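Local atomic coordinates of ATP-dependent DNA helicase PIF1 (Candida albicans, PDB entry 7OTJ), a protein that probably couples ATP hydrolysis to 5'-to-3' unwinding of DNA, including G-quadruplexes, and so helps maintain the nuclear and mitochondrial genomes. Residues A[46-56]-A[100-111]; A[396-406]-A[437-445]. All coordinates share one frame; numbering follows the deposited sequence.

Interaction 1 (A[46-56]-A[100-111]). With PO4 (phosphate ion), chain P; nucleotides of chain C.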
loop_
_atom_site.group_PDB
_atom_site.type_symbol
_atom_site.label_atom_id
_atom_site.label_comp_id
_atom_site.label_asym_id
_atom_site.label_seq_id
_atom_site.Cartn_x
_atom_site.Cartn_y
_atom_site.Cartn_z
ATOM N N TYR A 46 1.610 -21.984 -12.410
ATOM C CA TYR A 46 1.574 -22.416 -11.014
ATOM C C TYR A 46 0.332 -21.834 -10.349
ATOM O O TYR A 46 0.388 -20.744 -9.766
ATOM C CB TYR A 46 2.840 -21.979 -10.270
ATOM C CG TYR A 46 4.112 -22.074 -11.085
ATOM C CD1 TYR A 46 4.785 -23.283 -11.228
ATOM C CD2 TYR A 46 4.648 -20.952 -11.703
ATOM C CE1 TYR A 46 5.952 -23.371 -11.972
ATOM C CE2 TYR A 46 5.812 -21.027 -12.448
ATOM C CZ TYR A 46 6.460 -22.240 -12.579
ATOM O OH TYR A 46 7.618 -22.316 -13.320
ATOM N N PRO A 47 -0.801 -22.542 -10.363
ATOM C CA PRO A 47 -2.055 -21.918 -9.906
ATOM C C PRO A 47 -2.063 -21.585 -8.428
ATOM O O PRO A 47 -2.729 -20.623 -8.030
ATOM C CB PRO A 47 -3.121 -22.973 -10.247
ATOM C CG PRO A 47 -2.470 -23.896 -11.227
ATOM C CD PRO A 47 -1.020 -23.909 -10.861
ATOM N N LYS A 48 -1.358 -22.355 -7.598
ATOM C CA LYS A 48 -1.352 -22.138 -6.158
ATOM C C LYS A 48 0.035 -21.776 -5.640
ATOM O O LYS A 48 0.266 -21.815 -4.425
ATOM C CB LYS A 48 -1.863 -23.387 -5.440
ATOM C CG LYS A 48 -3.272 -23.798 -5.831
ATOM C CD LYS A 48 -3.613 -25.185 -5.300
ATOM C CE LYS A 48 -3.431 -25.268 -3.790
ATOM N NZ LYS A 48 -3.685 -26.642 -3.265
ATOM N N GLY A 49 0.947 -21.379 -6.523
ATOM C CA GLY A 49 2.321 -21.195 -6.105
ATOM C C GLY A 49 2.900 -19.830 -6.400
ATOM O O GLY A 49 4.124 -19.660 -6.401
ATOM N N VAL A 50 2.038 -18.838 -6.599
ATOM C CA VAL A 50 2.474 -17.475 -6.874
ATOM C C VAL A 50 2.083 -16.625 -5.676
ATOM O O VAL A 50 0.897 -16.494 -5.353
ATOM C CB VAL A 50 1.858 -16.924 -8.168
ATOM C CG1 VAL A 50 2.412 -15.537 -8.455
ATOM C CG2 VAL A 50 2.115 -17.879 -9.331
ATOM N N ALA A 51 3.086 -16.083 -5.000
ATOM C CA ALA A 51 2.897 -15.234 -3.833
ATOM C C ALA A 51 2.974 -13.771 -4.274
ATOM O O ALA A 51 4.036 -13.305 -4.695
ATOM C CB ALA A 51 3.944 -15.567 -2.775
ATOM N N VAL A 52 1.845 -13.062 -4.225
ATOM C CA VAL A 52 1.784 -11.641 -4.580
ATOM C C VAL A 52 1.902 -10.803 -3.311
ATOM O O VAL A 52 1.061 -10.908 -2.409
ATOM C CB VAL A 52 0.486 -11.307 -5.332
ATOM C CG1 VAL A 52 0.478 -9.843 -5.748
ATOM C CG2 VAL A 52 0.295 -12.225 -6.530
ATOM N N THR A 53 2.875 -9.894 -3.275
ATOM C CA THR A 53 3.168 -9.134 -2.063
ATOM C C THR A 53 3.675 -7.747 -2.429
ATOM O O THR A 53 4.175 -7.514 -3.534
ATOM C CB THR A 53 4.217 -9.769 -1.126
ATOM O OG1 THR A 53 5.491 -9.827 -1.778
ATOM C CG2 THR A 53 3.800 -11.147 -0.636
ATOM N N ALA A 54 3.481 -6.816 -1.503
ATOM C CA ALA A 54 4.035 -5.478 -1.599
ATOM C C ALA A 54 4.408 -5.020 -0.198
ATOM O O ALA A 54 4.006 -5.620 0.803
ATOM C CB ALA A 54 3.052 -4.506 -2.262
ATOM N N SER A 55 5.200 -3.948 -0.133
ATOM C CA SER A 55 5.725 -3.488 1.148
ATOM C C SER A 55 4.642 -2.884 2.033
ATOM O O SER A 55 4.769 -2.912 3.261
ATOM C CB SER A 55 6.839 -2.470 0.925
ATOM O OG SER A 55 6.383 -1.412 0.099
ATOM N N THR A 56 3.608 -2.282 1.445
ATOM C CA THR A 56 2.519 -1.701 2.217
ATOM C C THR A 56 1.192 -2.345 1.833
ATOM O O THR A 56 1.052 -2.948 0.764
ATOM C CB THR A 56 2.431 -0.183 2.005
ATOM O OG1 THR A 56 2.137 0.088 0.629
ATOM C CG2 THR A 56 3.736 0.482 2.374
ATOM N N GLU A 100 4.487 -24.348 -0.649
ATOM C CA GLU A 100 3.832 -24.406 -1.949
ATOM C C GLU A 100 4.172 -23.223 -2.851
ATOM O O GLU A 100 3.779 -23.233 -4.024
ATOM C CB GLU A 100 2.310 -24.484 -1.775
ATOM C CG GLU A 100 1.828 -25.671 -0.953
ATOM C CD GLU A 100 0.314 -25.748 -0.880
ATOM O OE1 GLU A 100 -0.240 -26.859 -1.037
ATOM O OE2 GLU A 100 -0.325 -24.693 -0.666
ATOM N N THR A 101 4.888 -22.215 -2.350
ATOM C CA THR A 101 5.200 -21.033 -3.147
ATOM C C THR A 101 6.325 -21.334 -4.132
ATOM O O THR A 101 7.364 -21.881 -3.753
ATOM C CB THR A 101 5.588 -19.851 -2.246
ATOM O OG1 THR A 101 4.440 -19.381 -1.532
ATOM C CG2 THR A 101 6.146 -18.699 -3.074
ATOM N N ARG A 102 6.116 -20.966 -5.399
ATOM C CA ARG A 102 7.139 -21.086 -6.432
ATOM C C ARG A 102 7.739 -19.755 -6.846
ATOM O O ARG A 102 8.929 -19.701 -7.160
ATOM C CB ARG A 102 6.569 -21.767 -7.682
ATOM C CG ARG A 102 6.048 -23.168 -7.439
ATOM C CD ARG A 102 7.160 -24.102 -6.989
ATOM N NE ARG A 102 8.222 -24.200 -7.983
ATOM C CZ ARG A 102 8.190 -25.004 -9.036
ATOM N NH1 ARG A 102 7.167 -25.817 -9.251
ATOM N NH2 ARG A 102 9.204 -24.985 -9.900
ATOM N N VAL A 103 6.945 -18.686 -6.860
ATOM C CA VAL A 103 7.413 -17.354 -7.208
ATOM C C VAL A 103 6.979 -16.401 -6.106
ATOM O O VAL A 103 5.830 -16.445 -5.653
ATOM C CB VAL A 103 6.853 -16.893 -8.571
ATOM C CG1 VAL A 103 7.354 -15.488 -8.925
ATOM C CG2 VAL A 103 7.195 -17.887 -9.659
ATOM N N LEU A 104 7.885 -15.517 -5.695
ATOM C CA LEU A 104 7.577 -14.490 -4.707
ATOM C C LEU A 104 7.735 -13.138 -5.384
ATOM O O LEU A 104 8.849 -12.745 -5.751
ATOM C CB LEU A 104 8.477 -14.597 -3.478
ATOM C CG LEU A 104 8.309 -13.500 -2.422
ATOM C CD1 LEU A 104 6.862 -13.374 -1.977
ATOM C CD2 LEU A 104 9.200 -13.786 -1.230
ATOM N N ILE A 105 6.615 -12.441 -5.551
ATOM C CA ILE A 105 6.575 -11.103 -6.121
ATOM C C ILE A 105 6.536 -10.104 -4.975
ATOM O O ILE A 105 5.728 -10.248 -4.049
ATOM C CB ILE A 105 5.358 -10.935 -7.046
ATOM C CG1 ILE A 105 5.505 -11.823 -8.288
ATOM C CG2 ILE A 105 5.158 -9.472 -7.408
ATOM C CD1 ILE A 105 4.260 -11.887 -9.148
ATOM N N ILE A 106 7.397 -9.093 -5.030
ATOM C CA ILE A 106 7.421 -8.029 -4.029
ATOM C C ILE A 106 7.372 -6.705 -4.777
ATOM O O ILE A 106 8.384 -6.264 -5.337
ATOM C CB ILE A 106 8.654 -8.088 -3.123
ATOM C CG1 ILE A 106 8.870 -9.503 -2.586
ATOM C CG2 ILE A 106 8.506 -7.085 -1.983
ATOM C CD1 ILE A 106 10.116 -9.633 -1.749
ATOM N N ASP A 107 6.206 -6.066 -4.791
ATOM C CA ASP A 107 6.102 -4.732 -5.361
ATOM C C ASP A 107 6.498 -3.704 -4.305
ATOM O O ASP A 107 6.511 -3.984 -3.102
ATOM C CB ASP A 107 4.685 -4.467 -5.889
ATOM C CG ASP A 107 4.639 -3.384 -6.975
ATOM O OD1 ASP A 107 5.636 -2.656 -7.162
ATOM O OD2 ASP A 107 3.596 -3.261 -7.652
ATOM N N GLU A 108 6.856 -2.512 -4.777
ATOM C CA GLU A 108 7.343 -1.431 -3.925
ATOM C C GLU A 108 8.477 -1.913 -3.021
ATOM O O GLU A 108 8.444 -1.782 -1.797
ATOM C CB GLU A 108 6.197 -0.825 -3.113
ATOM C CG GLU A 108 5.111 -0.185 -3.964
ATOM C CD GLU A 108 5.590 1.053 -4.726
ATOM O OE1 GLU A 108 4.789 1.610 -5.507
ATOM O OE2 GLU A 108 6.755 1.473 -4.550
ATOM N N ILE A 109 9.502 -2.473 -3.665
ATOM C CA ILE A 109 10.627 -3.054 -2.954
ATOM C C ILE A 109 11.419 -2.009 -2.179
ATOM O O ILE A 109 12.167 -2.365 -1.256
ATOM C CB ILE A 109 11.519 -3.795 -3.973
ATOM C CG1 ILE A 109 12.525 -4.712 -3.273
ATOM C CG2 ILE A 109 12.205 -2.800 -4.888
ATOM C CD1 ILE A 109 11.890 -5.865 -2.550
ATOM N N SER A 110 11.249 -0.720 -2.505
ATOM C CA SER A 110 12.084 0.309 -1.888
ATOM C C SER A 110 11.868 0.386 -0.386
ATOM O O SER A 110 12.813 0.660 0.361
ATOM C CB SER A 110 11.824 1.674 -2.534
ATOM O OG SER A 110 10.577 2.227 -2.146
ATOM N N MET A 111 10.656 0.090 0.077
ATOM C CA MET A 111 10.307 0.166 1.489
ATOM C C MET A 111 10.541 -1.149 2.226
ATOM O O MET A 111 10.180 -1.255 3.401
ATOM C CB MET A 111 8.845 0.609 1.659
ATOM C CG MET A 111 8.629 2.122 1.513
ATOM S SD MET A 111 6.929 2.732 1.717
ATOM C CE MET A 111 6.163 2.155 0.215
HETATM P P PO4 P . 10.651 -21.744 -10.979
HETATM O O1 PO4 P . 10.844 -23.122 -11.570
HETATM O O2 PO4 P . 11.908 -20.936 -11.202
HETATM O O3 PO4 P . 10.372 -21.838 -9.496
HETATM O O4 PO4 P . 9.488 -21.063 -11.659
ATOM P P DT C 4 1.183 -0.442 6.408
ATOM O OP1 DT C 4 0.439 -0.945 5.228
ATOM O OP2 DT C 4 0.485 0.296 7.483
ATOM O "O5'" DT C 4 1.938 -1.704 7.040
ATOM C "C5'" DT C 4 2.630 -2.593 6.182
ATOM C "C4'" DT C 4 3.458 -3.593 6.967
ATOM O "O4'" DT C 4 4.558 -2.923 7.618
ATOM C "C3'" DT C 4 2.719 -4.296 8.085
ATOM O "O3'" DT C 4 2.011 -5.388 7.555
ATOM C "C2'" DT C 4 3.870 -4.750 8.982
ATOM C "C1'" DT C 4 4.881 -3.610 8.816
ATOM N N1 DT C 4 4.890 -2.630 9.962
ATOM C C2 DT C 4 5.984 -2.592 10.789
ATOM O O2 DT C 4 6.953 -3.309 10.641
ATOM N N3 DT C 4 5.907 -1.678 11.804
ATOM C C4 DT C 4 4.867 -0.813 12.075
ATOM O O4 DT C 4 4.896 -0.031 13.015
ATOM C C5 DT C 4 3.745 -0.897 11.173
ATOM C C7 DT C 4 2.558 0.000 11.371
ATOM C C6 DT C 4 3.806 -1.791 10.168
#
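Arg102 folds back at chi2 (-63°) and again at chi3, which brings its guanidinium across to the Tyr46 ring, while Ser55 turns OG between its backbone N and carbonyl carbon (chi1 54°), within reach of the Glu108 carbonyl. Between these two ends, 50-54 and 103-107 run as neighbouring parallel strands of the P-loop NTPase fold in the N-terminal motor domain. The strand ladder opens at Gly49 O, which takes two donors: Val103 N at 3.0 Å, nearly in line with the carbonyl, and Arg102 N on a lone pair in the carbonyl plane. Ala51 continues it with both backbone groups, its N lying 2.8 Å from Val103 O and its O 2.9 Å from Ile105 N. Ala51 CB also rests on Leu104 CD1 (3.7 Å), on the face where Phe71 of helix 68-72 packs. Ahead of the strands, Tyr46 CE1 sits over one face of the guanidinium, 3.9 Å from Arg102 NH1, but the planes are 57° apart, so the pair is no parallel stack. A phosphate ion lies close to both groups and takes a weak bond from Arg102 NH2 (3.4 Å to its O3). At the far end Asp107 and Glu108 are consistent with a Walker B motif: Asp107 OD2 bonds to Ser32 OG of the Walker A loop, and Glu108, held through OE2 by Gln456, touches the bound tetrafluoroaluminate. Past strand 50-54, Thr56, N-cap of the next helix, packs on a DNA phosphate, and just before it Ser55 OG gives Glu108 O a 2.8 Å hydrogen bond, the donor tilted modestly from the carbonyl plane.

Interaction 2 (A[396-406]-A[437-445])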
loop_
_atom_site.group_PDB
_atom_site.type_symbol
_atom_site.label_atom_id
_atom_site.label_comp_id
_atom_site.label_asym_id
_atom_site.label_seq_id
_atom_site.Cartn_x
_atom_site.Cartn_y
_atom_site.Cartn_z
ATOM N N LYS A 396 -21.581 -10.758 20.058
ATOM C CA LYS A 396 -20.958 -9.468 20.329
ATOM C C LYS A 396 -21.541 -8.339 19.484
ATOM O O LYS A 396 -21.439 -7.171 19.878
ATOM C CB LYS A 396 -19.450 -9.569 20.103
ATOM C CG LYS A 396 -18.762 -10.560 21.027
ATOM C CD LYS A 396 -17.781 -11.432 20.264
ATOM C CE LYS A 396 -16.761 -10.590 19.515
ATOM N NZ LYS A 396 -15.939 -9.743 20.425
ATOM N N ASP A 397 -22.146 -8.650 18.337
ATOM C CA ASP A 397 -22.751 -7.631 17.474
ATOM C C ASP A 397 -24.068 -7.160 18.088
ATOM O O ASP A 397 -25.122 -7.768 17.893
ATOM C CB ASP A 397 -22.973 -8.174 16.065
ATOM C CG ASP A 397 -21.673 -8.381 15.302
ATOM O OD1 ASP A 397 -20.978 -9.386 15.563
ATOM O OD2 ASP A 397 -21.353 -7.546 14.429
ATOM N N TYR A 398 -24.007 -6.060 18.846
ATOM C CA TYR A 398 -25.224 -5.410 19.326
ATOM C C TYR A 398 -25.985 -4.703 18.210
ATOM O O TYR A 398 -27.141 -4.320 18.417
ATOM C CB TYR A 398 -24.893 -4.420 20.444
ATOM C CG TYR A 398 -24.427 -5.089 21.720
ATOM C CD1 TYR A 398 -25.343 -5.566 22.652
ATOM C CD2 TYR A 398 -23.074 -5.254 21.988
ATOM C CE1 TYR A 398 -24.922 -6.186 23.819
ATOM C CE2 TYR A 398 -22.644 -5.873 23.151
ATOM C CZ TYR A 398 -23.573 -6.337 24.062
ATOM O OH TYR A 398 -23.152 -6.952 25.220
ATOM N N LYS A 399 -25.345 -4.489 17.056
ATOM C CA LYS A 399 -25.952 -3.954 15.836
ATOM C C LYS A 399 -26.319 -2.476 15.943
ATOM O O LYS A 399 -27.104 -1.977 15.127
ATOM C CB LYS A 399 -27.194 -4.764 15.428
ATOM C CG LYS A 399 -26.969 -5.768 14.304
ATOM C CD LYS A 399 -26.297 -7.040 14.785
ATOM C CE LYS A 399 -27.281 -7.942 15.504
ATOM N NZ LYS A 399 -26.656 -9.235 15.888
ATOM N N ASN A 400 -25.735 -1.775 16.915
ATOM C CA ASN A 400 -26.044 -0.391 17.289
ATOM C C ASN A 400 -27.512 -0.047 17.047
ATOM O O ASN A 400 -28.388 -0.617 17.706
ATOM C CB ASN A 400 -25.120 0.555 16.513
ATOM C CG ASN A 400 -25.126 1.966 17.067
ATOM O OD1 ASN A 400 -25.906 2.811 16.631
ATOM N ND2 ASN A 400 -24.244 2.231 18.024
ATOM N N LYS A 401 -27.809 0.864 16.108
ATOM C CA LYS A 401 -29.083 0.865 15.393
ATOM C C LYS A 401 -28.979 1.020 13.877
ATOM O O LYS A 401 -29.923 0.630 13.181
ATOM C CB LYS A 401 -30.008 1.963 15.938
ATOM C CG LYS A 401 -30.538 1.685 17.331
ATOM C CD LYS A 401 -31.533 2.742 17.765
ATOM C CE LYS A 401 -32.086 2.413 19.136
ATOM N NZ LYS A 401 -33.017 3.467 19.619
ATOM N N LYS A 402 -27.885 1.567 13.340
ATOM C CA LYS A 402 -27.914 2.165 12.005
ATOM C C LYS A 402 -26.663 1.831 11.205
ATOM O O LYS A 402 -25.544 1.999 11.698
ATOM C CB LYS A 402 -28.060 3.690 12.095
ATOM C CG LYS A 402 -29.480 4.172 12.316
ATOM C CD LYS A 402 -29.485 5.660 12.629
ATOM C CE LYS A 402 -30.896 6.219 12.712
ATOM N NZ LYS A 402 -31.556 6.296 11.380
ATOM N N TYR A 403 -26.862 1.368 9.922
ATOM C CA TYR A 403 -25.678 1.139 9.107
ATOM C C TYR A 403 -25.479 2.260 8.090
ATOM O O TYR A 403 -26.449 2.846 7.599
ATOM C CB TYR A 403 -25.779 -0.198 8.367
ATOM C CG TYR A 403 -25.720 -1.415 9.265
ATOM C CD1 TYR A 403 -25.477 -1.294 10.628
ATOM C CD2 TYR A 403 -25.897 -2.688 8.744
ATOM C CE1 TYR A 403 -25.420 -2.406 11.445
ATOM C CE2 TYR A 403 -25.842 -3.804 9.551
ATOM C CZ TYR A 403 -25.605 -3.660 10.898
ATOM O OH TYR A 403 -25.551 -4.779 11.692
ATOM N N PRO A 404 -24.226 2.589 7.767
ATOM C CA PRO A 404 -23.967 3.560 6.695
ATOM C C PRO A 404 -24.371 3.027 5.329
ATOM O O PRO A 404 -24.168 1.853 5.011
ATOM C CB PRO A 404 -22.450 3.784 6.774
ATOM C CG PRO A 404 -22.066 3.348 8.143
ATOM C CD PRO A 404 -22.993 2.220 8.480
ATOM N N LEU A 405 -24.931 3.915 4.513
ATOM C CA LEU A 405 -25.224 3.634 3.111
ATOM C C LEU A 405 -24.153 4.318 2.271
ATOM O O LEU A 405 -24.062 5.550 2.256
ATOM C CB LEU A 405 -26.617 4.129 2.736
ATOM C CG LEU A 405 -27.067 3.819 1.311
ATOM C CD1 LEU A 405 -27.074 2.318 1.084
ATOM C CD2 LEU A 405 -28.440 4.412 1.055
ATOM N N VAL A 406 -23.342 3.525 1.574
ATOM C CA VAL A 406 -22.142 4.027 0.914
ATOM C C VAL A 406 -22.159 3.617 -0.553
ATOM O O VAL A 406 -22.418 2.453 -0.877
ATOM C CB VAL A 406 -20.861 3.522 1.603
ATOM C CG1 VAL A 406 -19.637 4.138 0.951
ATOM C CG2 VAL A 406 -20.892 3.856 3.090
ATOM N N VAL A 437 -7.442 -10.786 20.750
ATOM C CA VAL A 437 -7.994 -9.439 20.754
ATOM C C VAL A 437 -9.017 -9.359 19.629
ATOM O O VAL A 437 -8.802 -9.917 18.549
ATOM C CB VAL A 437 -6.897 -8.367 20.575
ATOM C CG1 VAL A 437 -7.521 -7.005 20.425
ATOM C CG2 VAL A 437 -5.944 -8.371 21.749
ATOM N N SER A 438 -10.149 -8.701 19.898
ATOM C CA SER A 438 -11.203 -8.525 18.908
ATOM C C SER A 438 -11.655 -7.070 18.857
ATOM O O SER A 438 -11.864 -6.437 19.897
ATOM C CB SER A 438 -12.395 -9.431 19.224
ATOM O OG SER A 438 -13.422 -9.275 18.262
ATOM N N ARG A 439 -11.844 -6.558 17.641
ATOM C CA ARG A 439 -12.448 -5.248 17.433
ATOM C C ARG A 439 -13.519 -5.365 16.364
ATOM O O ARG A 439 -13.251 -5.857 15.262
ATOM C CB ARG A 439 -11.429 -4.181 17.013
ATOM C CG ARG A 439 -12.105 -2.919 16.462
ATOM C CD ARG A 439 -11.143 -1.765 16.262
ATOM N NE ARG A 439 -10.689 -1.213 17.531
ATOM C CZ ARG A 439 -9.706 -0.332 17.656
ATOM N NH1 ARG A 439 -9.069 0.147 16.596
ATOM N NH2 ARG A 439 -9.346 0.067 18.874
ATOM N N ILE A 440 -14.722 -4.899 16.684
ATOM C CA ILE A 440 -15.844 -4.907 15.758
ATOM C C ILE A 440 -16.126 -3.462 15.384
ATOM O O ILE A 440 -16.354 -2.616 16.258
ATOM C CB ILE A 440 -17.080 -5.587 16.367
ATOM C CG1 ILE A 440 -16.755 -7.044 16.719
ATOM C CG2 ILE A 440 -18.257 -5.511 15.404
ATOM C CD1 ILE A 440 -17.897 -7.797 17.365
ATOM N N GLN A 441 -16.085 -3.179 14.086
ATOM C CA GLN A 441 -16.275 -1.835 13.566
ATOM C C GLN A 441 -16.684 -1.957 12.107
ATOM O O GLN A 441 -16.408 -2.964 11.453
ATOM C CB GLN A 441 -14.994 -1.003 13.710
ATOM C CG GLN A 441 -15.082 0.431 13.192
ATOM C CD GLN A 441 -16.018 1.293 14.014
ATOM O OE1 GLN A 441 -17.239 1.242 13.850
ATOM N NE2 GLN A 441 -15.448 2.091 14.911
ATOM N N PHE A 442 -17.349 -0.926 11.608
ATOM C CA PHE A 442 -17.597 -0.849 10.181
ATOM C C PHE A 442 -16.270 -0.697 9.443
ATOM O O PHE A 442 -15.385 0.036 9.898
ATOM C CB PHE A 442 -18.522 0.322 9.858
ATOM C CG PHE A 442 -19.874 0.209 10.495
ATOM C CD1 PHE A 442 -20.906 -0.444 9.845
ATOM C CD2 PHE A 442 -20.107 0.735 11.753
ATOM C CE1 PHE A 442 -22.146 -0.561 10.432
ATOM C CE2 PHE A 442 -21.345 0.621 12.347
ATOM C CZ PHE A 442 -22.368 -0.026 11.685
ATOM N N PRO A 443 -16.094 -1.379 8.316
ATOM C CA PRO A 443 -14.807 -1.329 7.599
ATOM C C PRO A 443 -14.645 -0.058 6.771
ATOM O O PRO A 443 -14.500 -0.095 5.546
ATOM C CB PRO A 443 -14.873 -2.590 6.730
ATOM C CG PRO A 443 -16.324 -2.734 6.433
ATOM C CD PRO A 443 -17.043 -2.312 7.687
ATOM N N LEU A 444 -14.627 1.089 7.450
ATOM C CA LEU A 444 -14.553 2.373 6.770
ATOM C C LEU A 444 -13.639 3.317 7.533
ATOM O O LEU A 444 -13.570 3.274 8.764
ATOM C CB LEU A 444 -15.944 3.015 6.629
ATOM C CG LEU A 444 -17.020 2.260 5.846
ATOM C CD1 LEU A 444 -18.368 2.952 5.994
ATOM C CD2 LEU A 444 -16.637 2.138 4.381
ATOM N N ILE A 445 -12.917 4.147 6.783
ATOM C CA ILE A 445 -12.153 5.267 7.312
ATOM C C ILE A 445 -12.452 6.477 6.439
ATOM O O ILE A 445 -12.678 6.346 5.232
ATOM C CB ILE A 445 -10.635 4.985 7.357
ATOM C CG1 ILE A 445 -10.125 4.611 5.970
ATOM C CG2 ILE A 445 -10.314 3.897 8.379
ATOM C CD1 ILE A 445 -8.634 4.493 5.903
#
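Lys396, in the loop before strand 404-409, bends around the tip of Ile440 on a strand of a curled antiparallel beta-sheet, consistent with the SH3-like 2B domain of Pif1 helicases. Its CB lies 3.6 Å from Ile440 CD1; bends at chi2 and chi3 bring CE back to the same methyl at 3.7 Å, and a further bend at chi4 turns NZ toward Ser438 OG in a weak hydrogen bond of 3.4 Å; the stronger partner of that hydroxyl is Gln425 NE2. Asp397 meets both branches of Ile440, OD2 near CG2 and OD1 near CD1. No backbone hydrogen bond joins the two segments, and the contact is made mostly by side chains. Further along, Phe442 packs against the residues where the loop enters strand 404-409. An edge of its ring points to Tyr403 in an offset edge-to-face pair, planes 75° apart, with Phe442 CE1 3.4 Å from Tyr403 CD1. One face of the Phe442 ring receives Pro404 CD in a CH-pi contact, 3.9 Å from the centroid, and Tyr261 of strand 259-267 meets the same ring at a slant. The apolar row closes where Val406 and Leu444 reach for each other tip to tip, CG2 to CD1 at 4.0 Å.

From the N terminus the chain first enters interaction 1, where 100-111 returns beside 46-56 after 43 intervening residues that are largely helical; strand 66-67, in that excursion, extends the same parallel sheet on the far side of 50-54. Interaction 1 is complete well before the chain reaches 396-406. Interaction 2 then closes a shorter loop of 30 residues, whose strands 416-420 and 424-429 lead from strand 404-409 back to 435-446. The two loops are therefore in series, neither nesting nor crossing. Their centres lie about 32 Å apart, and their nearest atoms about 13 Å: one knits the nucleotide-binding parallel sheet, the other packs side chains within the antiparallel domain.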